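Local coordinates for protein NtrC family transcriptional regulator (Clostridium acetobutylicum ATCC 824, PDB 2Q5C) that probably regulates transcription as an ATP-dependent, sigma-54-activating factor of the NtrC family, this piece being its N-terminal PrpR_N-type, probably sensory, region, at residues S4-L16 against I44-R58. Residues are numbered along the deposited sequence; the frame is centred on the assembly and turned at random.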
ATOM      1  N   SER A   4     -20.854 -13.808 -13.673  1.00 25.83           N
ATOM      2  CA  SER A   4     -20.459 -12.569 -12.994  1.00 25.86           C
ATOM      3  C   SER A   4     -19.014 -12.649 -12.525  1.00 24.26           C
ATOM      4  O   SER A   4     -18.582 -13.666 -11.980  1.00 25.65           O
ATOM      5  CB  SER A   4     -21.304 -12.380 -11.745  1.00 26.24           C
ATOM      6  OG  SER A   4     -22.677 -12.363 -12.018  1.00 31.62           O
ATOM      7  N   LEU A   5     -18.274 -11.572 -12.744  1.00 22.82           N
ATOM      8  CA  LEU A   5     -16.926 -11.492 -12.183  1.00 23.15           C
ATOM      9  C   LEU A   5     -16.956 -10.851 -10.813  1.00 21.92           C
ATOM     10  O   LEU A   5     -17.728  -9.936 -10.566  1.00 21.88           O
ATOM     11  CB  LEU A   5     -16.008 -10.704 -13.110  1.00 24.35           C
ATOM     12  CG  LEU A   5     -15.851 -11.289 -14.526  1.00 28.39           C
ATOM     13  CD1 LEU A   5     -14.966 -10.406 -15.415  1.00 31.38           C
ATOM     14  CD2 LEU A   5     -15.334 -12.717 -14.467  1.00 30.64           C
ATOM     15  N   LYS A   6     -16.079 -11.342  -9.952  1.00 20.62           N
ATOM     16  CA  LYS A   6     -15.979 -10.855  -8.570  1.00 20.17           C
ATOM     17  C   LYS A   6     -14.538 -10.523  -8.266  1.00 18.93           C
ATOM     18  O   LYS A   6     -13.644 -11.358  -8.467  1.00 18.51           O
ATOM     19  CB  LYS A   6     -16.458 -11.920  -7.604  1.00 20.95           C
ATOM     20  CG  LYS A   6     -17.918 -12.361  -7.845  1.00 23.43           C
ATOM     21  CD  LYS A   6     -18.366 -13.429  -6.856  1.00 22.52           C
ATOM     22  CE  LYS A   6     -18.379 -12.945  -5.420  1.00 23.12           C
ATOM     23  NZ  LYS A   6     -18.865 -14.043  -4.519  1.00 23.53           N
ATOM     24  N   ILE A   7     -14.288  -9.289  -7.834  1.00 18.41           N
ATOM     25  CA  ILE A   7     -12.932  -8.858  -7.502  1.00 17.68           C
ATOM     26  C   ILE A   7     -12.928  -8.242  -6.132  1.00 16.02           C
ATOM     27  O   ILE A   7     -13.746  -7.342  -5.835  1.00 16.78           O
ATOM     28  CB  ILE A   7     -12.361  -7.856  -8.531  1.00 17.92           C
ATOM     29  CG1 ILE A   7     -12.489  -8.398  -9.955  1.00 20.51           C
ATOM     30  CG2 ILE A   7     -10.893  -7.491  -8.193  1.00 19.30           C
ATOM     31  CD1 ILE A   7     -11.984  -7.422 -11.007  1.00 19.97           C
ATOM     32  N   ALA A   8     -12.004  -8.706  -5.301  1.00 16.11           N
ATOM     33  CA  ALA A   8     -11.807  -8.156  -3.957  1.00 15.82           C
ATOM     34  C   ALA A   8     -10.676  -7.162  -3.920  1.00 17.20           C
ATOM     35  O   ALA A   8      -9.600  -7.435  -4.426  1.00 20.15           O
ATOM     36  CB  ALA A   8     -11.527  -9.237  -2.945  1.00 16.34           C
ATOM     37  N   LEU A   9     -10.909  -6.017  -3.286  1.00 15.26           N
ATOM     38  CA  LEU A   9      -9.852  -5.061  -2.946  1.00 15.34           C
ATOM     39  C   LEU A   9      -9.621  -5.147  -1.467  1.00 16.16           C
ATOM     40  O   LEU A   9     -10.567  -5.004  -0.691  1.00 15.92           O
ATOM     41  CB  LEU A   9     -10.261  -3.624  -3.346  1.00 14.34           C
ATOM     42  CG  LEU A   9      -9.289  -2.559  -2.806  1.00 15.31           C
ATOM     43  CD1 LEU A   9      -7.962  -2.634  -3.526  1.00 18.10           C
ATOM     44  CD2 LEU A   9      -9.900  -1.183  -3.055  1.00 16.70           C
ATOM     45  N   ILE A  10      -8.371  -5.383  -1.049  1.00 16.21           N
ATOM     46  CA  ILE A  10      -8.026  -5.478   0.370  1.00 17.72           C
ATOM     47  C   ILE A  10      -7.016  -4.364   0.621  1.00 18.36           C
ATOM     48  O   ILE A  10      -5.939  -4.344   0.010  1.00 18.67           O
ATOM     49  CB  ILE A  10      -7.442  -6.858   0.747  1.00 16.91           C
ATOM     50  CG1 ILE A  10      -8.441  -7.947   0.332  1.00 17.58           C
ATOM     51  CG2 ILE A  10      -7.136  -6.878   2.261  1.00 20.25           C
ATOM     52  CD1 ILE A  10      -7.958  -9.400   0.593  1.00 18.90           C
ATOM     53  N   SER A  11      -7.398  -3.400   1.454  1.00 18.64           N
ATOM     54  CA  SER A  11      -6.619  -2.172   1.589  1.00 19.98           C
ATOM     55  C   SER A  11      -6.999  -1.556   2.921  1.00 20.97           C
ATOM     56  O   SER A  11      -8.034  -1.886   3.472  1.00 21.91           O
ATOM     57  CB  SER A  11      -7.038  -1.234   0.447  1.00 21.19           C
ATOM     58  OG  SER A  11      -6.432   0.054   0.555  1.00 22.88           O
ATOM     59  N   GLN A  12      -6.175  -0.648   3.417  1.00 21.56           N
ATOM     60  CA  GLN A  12      -6.570   0.175   4.566  1.00 22.35           C
ATOM     61  C   GLN A  12      -6.862   1.610   4.134  1.00 23.32           C
ATOM     62  O   GLN A  12      -7.133   2.464   4.990  1.00 24.58           O
ATOM     63  CB  GLN A  12      -5.482   0.166   5.633  1.00 22.29           C
ATOM     64  CG  GLN A  12      -5.225  -1.189   6.230  1.00 23.03           C
ATOM     65  CD  GLN A  12      -4.202  -1.109   7.313  1.00 24.76           C
ATOM     66  OE1 GLN A  12      -3.001  -0.917   7.052  1.00 27.87           O
ATOM     67  NE2 GLN A  12      -4.661  -1.220   8.538  1.00 27.88           N
ATOM     68  N   ASN A  13      -6.831   1.875   2.831  1.00 23.00           N
ATOM     69  CA  ASN A  13      -6.977   3.228   2.303  1.00 24.49           C
ATOM     70  C   ASN A  13      -8.462   3.486   2.049  1.00 24.62           C
ATOM     71  O   ASN A  13      -9.048   2.914   1.124  1.00 23.22           O
ATOM     72  CB  ASN A  13      -6.165   3.350   1.015  1.00 25.03           C
ATOM     73  CG  ASN A  13      -5.953   4.765   0.595  1.00 27.24           C
ATOM     74  OD1 ASN A  13      -6.837   5.378   0.013  1.00 29.17           O
ATOM     75  ND2 ASN A  13      -4.759   5.312   0.903  1.00 31.66           N
ATOM     76  N   GLU A  14      -9.070   4.338   2.871  1.00 26.39           N
ATOM     77  CA  GLU A  14     -10.504   4.605   2.774  1.00 27.77           C
ATOM     78  C   GLU A  14     -10.908   5.169   1.422  1.00 27.06           C
ATOM     79  O   GLU A  14     -11.990   4.852   0.912  1.00 27.07           O
ATOM     80  CB  GLU A  14     -10.978   5.521   3.909  1.00 29.36           C
ATOM     81  CG  GLU A  14     -10.791   4.914   5.303  1.00 33.56           C
ATOM     82  CD  GLU A  14     -11.538   3.585   5.517  1.00 39.16           C
ATOM     83  OE1 GLU A  14     -12.704   3.456   5.070  1.00 43.64           O
ATOM     84  OE2 GLU A  14     -10.966   2.659   6.148  1.00 43.37           O
ATOM     85  N   ASN A  15     -10.051   5.989   0.822  1.00 28.08           N
ATOM     86  CA  ASN A  15     -10.403   6.590  -0.466  1.00 27.93           C
ATOM     87  C   ASN A  15     -10.505   5.531  -1.555  1.00 26.43           C
ATOM     88  O   ASN A  15     -11.454   5.532  -2.354  1.00 26.41           O
ATOM     89  CB  ASN A  15      -9.398   7.667  -0.858  1.00 29.17           C
ATOM     90  CG  ASN A  15      -9.631   8.966  -0.111  1.00 32.04           C
ATOM     91  OD1 ASN A  15     -10.623   9.122   0.621  1.00 35.66           O
ATOM     92  ND2 ASN A  15      -8.717   9.915  -0.292  1.00 35.32           N
ATOM     93  N   LEU A  16      -9.548   4.604  -1.560  1.00 24.49           N
ATOM     94  CA  LEU A  16      -9.582   3.483  -2.501  1.00 22.78           C
ATOM     95  C   LEU A  16     -10.762   2.601  -2.249  1.00 20.04           C
ATOM     96  O   LEU A  16     -11.421   2.187  -3.194  1.00 19.77           O
ATOM     97  CB  LEU A  16      -8.312   2.624  -2.463  1.00 23.08           C
ATOM     98  CG  LEU A  16      -6.978   3.187  -2.951  1.00 24.04           C
ATOM     99  CD1 LEU A  16      -5.902   2.118  -2.854  1.00 26.52           C
ATOM    100  CD2 LEU A  16      -7.126   3.672  -4.376  1.00 25.75           C
ATOM    101  N   ILE A  44      -7.568 -13.138   5.216  1.00 19.42           N
ATOM    102  CA  ILE A  44      -8.840 -12.771   4.588  1.00 19.65           C
ATOM    103  C   ILE A  44      -8.831 -13.167   3.102  1.00 19.18           C
ATOM    104  O   ILE A  44      -9.822 -13.733   2.600  1.00 19.21           O
ATOM    105  CB  ILE A  44      -9.097 -11.261   4.772  1.00 19.92           C
ATOM    106  CG1 ILE A  44      -9.401 -10.947   6.232  1.00 21.21           C
ATOM    107  CG2 ILE A  44     -10.244 -10.780   3.864  1.00 20.28           C
ATOM    108  CD1 ILE A  44      -9.219  -9.457   6.579  1.00 21.32           C
ATOM    109  N   ALA A  45      -7.732 -12.911   2.392  1.00 18.00           N
ATOM    110  CA  ALA A  45      -7.606 -13.323   0.997  1.00 18.44           C
ATOM    111  C   ALA A  45      -7.738 -14.844   0.839  1.00 18.37           C
ATOM    112  O   ALA A  45      -8.438 -15.319  -0.057  1.00 19.51           O
ATOM    113  CB  ALA A  45      -6.306 -12.855   0.425  1.00 18.51           C
ATOM    114  N   PHE A  46      -7.087 -15.579   1.722  1.00 19.24           N
ATOM    115  CA  PHE A  46      -7.146 -17.032   1.665  1.00 19.58           C
ATOM    116  C   PHE A  46      -8.596 -17.488   1.826  1.00 20.29           C
ATOM    117  O   PHE A  46      -9.063 -18.381   1.111  1.00 22.15           O
ATOM    118  CB  PHE A  46      -6.251 -17.631   2.754  1.00 20.15           C
ATOM    119  CG  PHE A  46      -6.119 -19.111   2.654  1.00 21.07           C
ATOM    120  CD1 PHE A  46      -5.071 -19.660   1.930  1.00 21.86           C
ATOM    121  CD2 PHE A  46      -7.082 -19.944   3.226  1.00 23.06           C
ATOM    122  CE1 PHE A  46      -4.958 -21.078   1.807  1.00 23.66           C
ATOM    123  CE2 PHE A  46      -6.988 -21.342   3.108  1.00 23.88           C
ATOM    124  CZ  PHE A  46      -5.933 -21.892   2.386  1.00 21.92           C
ATOM    125  N   GLY A  47      -9.319 -16.841   2.730  1.00 20.58           N
ATOM    126  CA  GLY A  47     -10.730 -17.208   3.003  1.00 21.43           C
ATOM    127  C   GLY A  47     -11.645 -16.881   1.836  1.00 22.27           C
ATOM    128  O   GLY A  47     -12.681 -17.513   1.666  1.00 24.32           O
ATOM    129  N   LEU A  48     -11.271 -15.885   1.035  1.00 21.11           N
ATOM    130  CA  LEU A  48     -12.077 -15.434  -0.108  1.00 21.92           C
ATOM    131  C   LEU A  48     -11.756 -16.109  -1.426  1.00 21.76           C
ATOM    132  O   LEU A  48     -12.491 -15.963  -2.413  1.00 22.09           O
ATOM    133  CB  LEU A  48     -11.837 -13.938  -0.332  1.00 22.03           C
ATOM    134  CG  LEU A  48     -12.569 -12.979   0.595  1.00 24.22           C
ATOM    135  CD1 LEU A  48     -12.007 -11.594   0.388  1.00 24.68           C
ATOM    136  CD2 LEU A  48     -14.052 -12.999   0.269  1.00 25.84           C
ATOM    137  N   GLN A  49     -10.664 -16.848  -1.487  1.00 23.66           N
ATOM    138  CA  GLN A  49     -10.137 -17.167  -2.797  1.00 24.97           C
ATOM    139  C   GLN A  49     -11.021 -18.092  -3.610  1.00 26.01           C
ATOM    140  O   GLN A  49     -10.986 -18.021  -4.840  1.00 28.03           O
ATOM    141  CB  GLN A  49      -8.694 -17.647  -2.743  1.00 25.63           C
ATOM    142  CG  GLN A  49      -8.496 -18.979  -2.127  1.00 26.88           C
ATOM    143  CD  GLN A  49      -7.071 -19.445  -2.309  1.00 27.85           C
ATOM    144  OE1 GLN A  49      -6.479 -19.292  -3.376  1.00 30.21           O
ATOM    145  NE2 GLN A  49      -6.521 -20.009  -1.272  1.00 29.53           N
ATOM    146  N   ASP A  50     -11.826 -18.921  -2.953  1.00 26.57           N
ATOM    147  CA  ASP A  50     -12.701 -19.804  -3.724  1.00 27.64           C
ATOM    148  C   ASP A  50     -14.005 -19.094  -4.090  1.00 27.58           C
ATOM    149  O   ASP A  50     -14.845 -19.657  -4.802  1.00 29.12           O
ATOM    150  CB  ASP A  50     -12.974 -21.114  -2.962  1.00 28.38           C
ATOM    151  CG  ASP A  50     -11.737 -21.994  -2.832  1.00 33.41           C
ATOM    152  OD1 ASP A  50     -10.829 -21.941  -3.701  1.00 38.07           O
ATOM    153  OD2 ASP A  50     -11.687 -22.771  -1.850  1.00 40.02           O
ATOM    154  N   GLU A  51     -14.155 -17.851  -3.632  1.00 25.82           N
ATOM    155  CA  GLU A  51     -15.385 -17.065  -3.859  1.00 25.83           C
ATOM    156  C   GLU A  51     -15.234 -15.850  -4.770  1.00 23.79           C
ATOM    157  O   GLU A  51     -16.217 -15.162  -5.052  1.00 23.72           O
ATOM    158  CB  GLU A  51     -15.968 -16.566  -2.537  1.00 26.59           C
ATOM    159  CG  GLU A  51     -16.226 -17.638  -1.490  1.00 29.79           C
ATOM    160  CD  GLU A  51     -16.652 -17.064  -0.148  1.00 31.46           C
ATOM    161  OE1 GLU A  51     -16.745 -15.821   0.021  1.00 37.33           O
ATOM    162  OE2 GLU A  51     -16.897 -17.880   0.768  1.00 38.55           O
ATOM    163  N   VAL A  52     -14.008 -15.545  -5.194  1.00 21.40           N
ATOM    164  CA  VAL A  52     -13.755 -14.404  -6.074  1.00 20.65           C
ATOM    165  C   VAL A  52     -12.821 -14.802  -7.209  1.00 20.26           C
ATOM    166  O   VAL A  52     -12.130 -15.847  -7.117  1.00 21.55           O
ATOM    167  CB  VAL A  52     -13.157 -13.169  -5.321  1.00 20.63           C
ATOM    168  CG1 VAL A  52     -14.068 -12.782  -4.157  1.00 22.85           C
ATOM    169  CG2 VAL A  52     -11.744 -13.442  -4.817  1.00 21.68           C
ATOM    170  N   ASP A  53     -12.793 -13.981  -8.258  1.00 19.69           N
ATOM    171  CA  ASP A  53     -11.959 -14.262  -9.455  1.00 20.31           C
ATOM    172  C   ASP A  53     -10.552 -13.674  -9.341  1.00 21.09           C
ATOM    173  O   ASP A  53      -9.624 -14.148  -9.983  1.00 22.03           O
ATOM    174  CB  ASP A  53     -12.629 -13.737 -10.712  1.00 21.10           C
ATOM    175  CG  ASP A  53     -13.941 -14.417 -10.980  1.00 24.77           C
ATOM    176  OD1 ASP A  53     -13.896 -15.568 -11.459  1.00 28.48           O
ATOM    177  OD2 ASP A  53     -15.006 -13.854 -10.677  1.00 25.28           O
ATOM    178  N   ALA A  54     -10.391 -12.620  -8.563  1.00 19.17           N
ATOM    179  CA  ALA A  54      -9.085 -11.990  -8.404  1.00 18.65           C
ATOM    180  C   ALA A  54      -9.094 -11.132  -7.152  1.00 17.72           C
ATOM    181  O   ALA A  54     -10.152 -10.737  -6.687  1.00 17.73           O
ATOM    182  CB  ALA A  54      -8.766 -11.107  -9.611  1.00 18.94           C
ATOM    183  N   ILE A  55      -7.898 -10.829  -6.647  1.00 17.44           N
ATOM    184  CA  ILE A  55      -7.683  -9.951  -5.495  1.00 16.84           C
ATOM    185  C   ILE A  55      -6.748  -8.838  -5.930  1.00 17.45           C
ATOM    186  O   ILE A  55      -5.779  -9.090  -6.667  1.00 18.08           O
ATOM    187  CB  ILE A  55      -7.126 -10.701  -4.326  1.00 17.33           C
ATOM    188  CG1 ILE A  55      -8.189 -11.735  -3.878  1.00 21.36           C
ATOM    189  CG2 ILE A  55      -6.834  -9.747  -3.134  1.00 18.33           C
ATOM    190  CD1 ILE A  55      -7.662 -12.813  -2.988  1.00 25.03           C
ATOM    191  N   ILE A  56      -7.057  -7.598  -5.522  1.00 15.47           N
ATOM    192  CA  ILE A  56      -6.206  -6.416  -5.710  1.00 15.30           C
ATOM    193  C   ILE A  56      -5.785  -5.915  -4.341  1.00 15.15           C
ATOM    194  O   ILE A  56      -6.593  -5.850  -3.393  1.00 15.13           O
ATOM    195  CB  ILE A  56      -6.956  -5.297  -6.494  1.00 15.21           C
ATOM    196  CG1 ILE A  56      -7.358  -5.746  -7.905  1.00 16.35           C
ATOM    197  CG2 ILE A  56      -6.099  -4.036  -6.504  1.00 14.58           C
ATOM    198  CD1 ILE A  56      -8.259  -4.792  -8.633  1.00 16.86           C
ATOM    199  N   SER A  57      -4.516  -5.534  -4.216  1.00 15.81           N
ATOM    200  CA  SER A  57      -3.982  -4.991  -2.957  1.00 16.36           C
ATOM    201  C   SER A  57      -2.778  -4.157  -3.314  1.00 16.51           C
ATOM    202  O   SER A  57      -2.477  -4.014  -4.486  1.00 18.23           O
ATOM    203  CB  SER A  57      -3.716  -6.077  -1.924  1.00 16.20           C
ATOM    204  OG  SER A  57      -2.682  -6.931  -2.392  1.00 18.03           O
ATOM    205  N   ARG A  58      -2.096  -3.589  -2.318  1.00 17.90           N
ATOM    206  CA  ARG A  58      -1.006  -2.695  -2.619  1.00 19.45           C
ATOM    207  C   ARG A  58       0.221  -3.082  -1.832  1.00 19.87           C
ATOM    208  O   ARG A  58       0.140  -3.580  -0.711  1.00 20.26           O
ATOM    209  CB  ARG A  58      -1.461  -1.287  -2.249  1.00 20.70           C
ATOM    210  CG  ARG A  58      -0.531  -0.202  -2.702  1.00 25.17           C
ATOM    211  CD  ARG A  58      -1.319   1.083  -2.912  1.00 31.38           C
ATOM    212  NE  ARG A  58      -1.618   1.764  -1.662  1.00 36.59           N
ATOM    213  CZ  ARG A  58      -0.968   2.853  -1.226  1.00 40.21           C
ATOM    214  NH1 ARG A  58      -1.309   3.396  -0.074  1.00 42.29           N
ATOM    215  NH2 ARG A  58       0.019   3.394  -1.945  1.00 41.55           N
TER
HETATM  216  O   HOH W   1     -16.783 -15.701 -12.619  1.00 40.34           O
HETATM  217  O   HOH W   2      -3.475  -3.248   0.231  1.00 19.67           O
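Two central strands of a four-stranded parallel sheet with order 2-1-3-4, the first half of a two-lobed alpha/beta fold, meet with Ile-7, Ala-8 and Leu-9 opposite Ala-54, Ile-55 and Ile-56. The axes of segments 6-11 and 54-58 approach to 4.7 Å and cross at 21°. The bonds alternate as parallel pairing requires: Ala-8 N to Ala-54 O (3.1 Å), Ile-56 N to Ala-8 O (2.8 Å) and Ile-10 N to Ile-56 O (3.0 Å). Beyond Ile-10 a water continues the pairing, donating to Ile-10 O and accepting from Arg-58 N.

At the other end, with CG beside its own N and anti to its carbonyl carbon (chi1 -63°), Asp-53 presents its carboxylate on the same side as its N-H. OD2 accepts from Lys-6 N at 2.8 Å through the anti lone pair, while Asp-53 N donates to Lys-6 O. Lys-6 is thus gripped at both backbone polar atoms by one residue, and Ala-54 N gives Lys-6 O a second, weak hydrogen bond. The Lys-6 side chain, bent at chi3 (64°), lets NZ donate a hydrogen bond to Glu-51 O at 2.9 Å, in the plane of that carbonyl.

On one sheet face, Ile-56 lies between Ile-7 and Leu-9, its CD1 3.8 Å from Ile-7 CG2 and its CG2 touching Leu-9 CD1. On the other, Ile-10 CD1 meets Ala-45 CB at 3.8 Å and also Ile-55 CG2, while Leu-48 CD1 rests on Ala-8 CB, seating helix 38-48 against the sheet.

Helix 14-27 packs on the Ile-7 and Leu-9 face through Leu-17 and Phe-20, helix 59-66 adds Ile-65 beside Ile-10 and Ala-45, and strand 30-35 hydrogen-bonds along the far edge of strand 6-11.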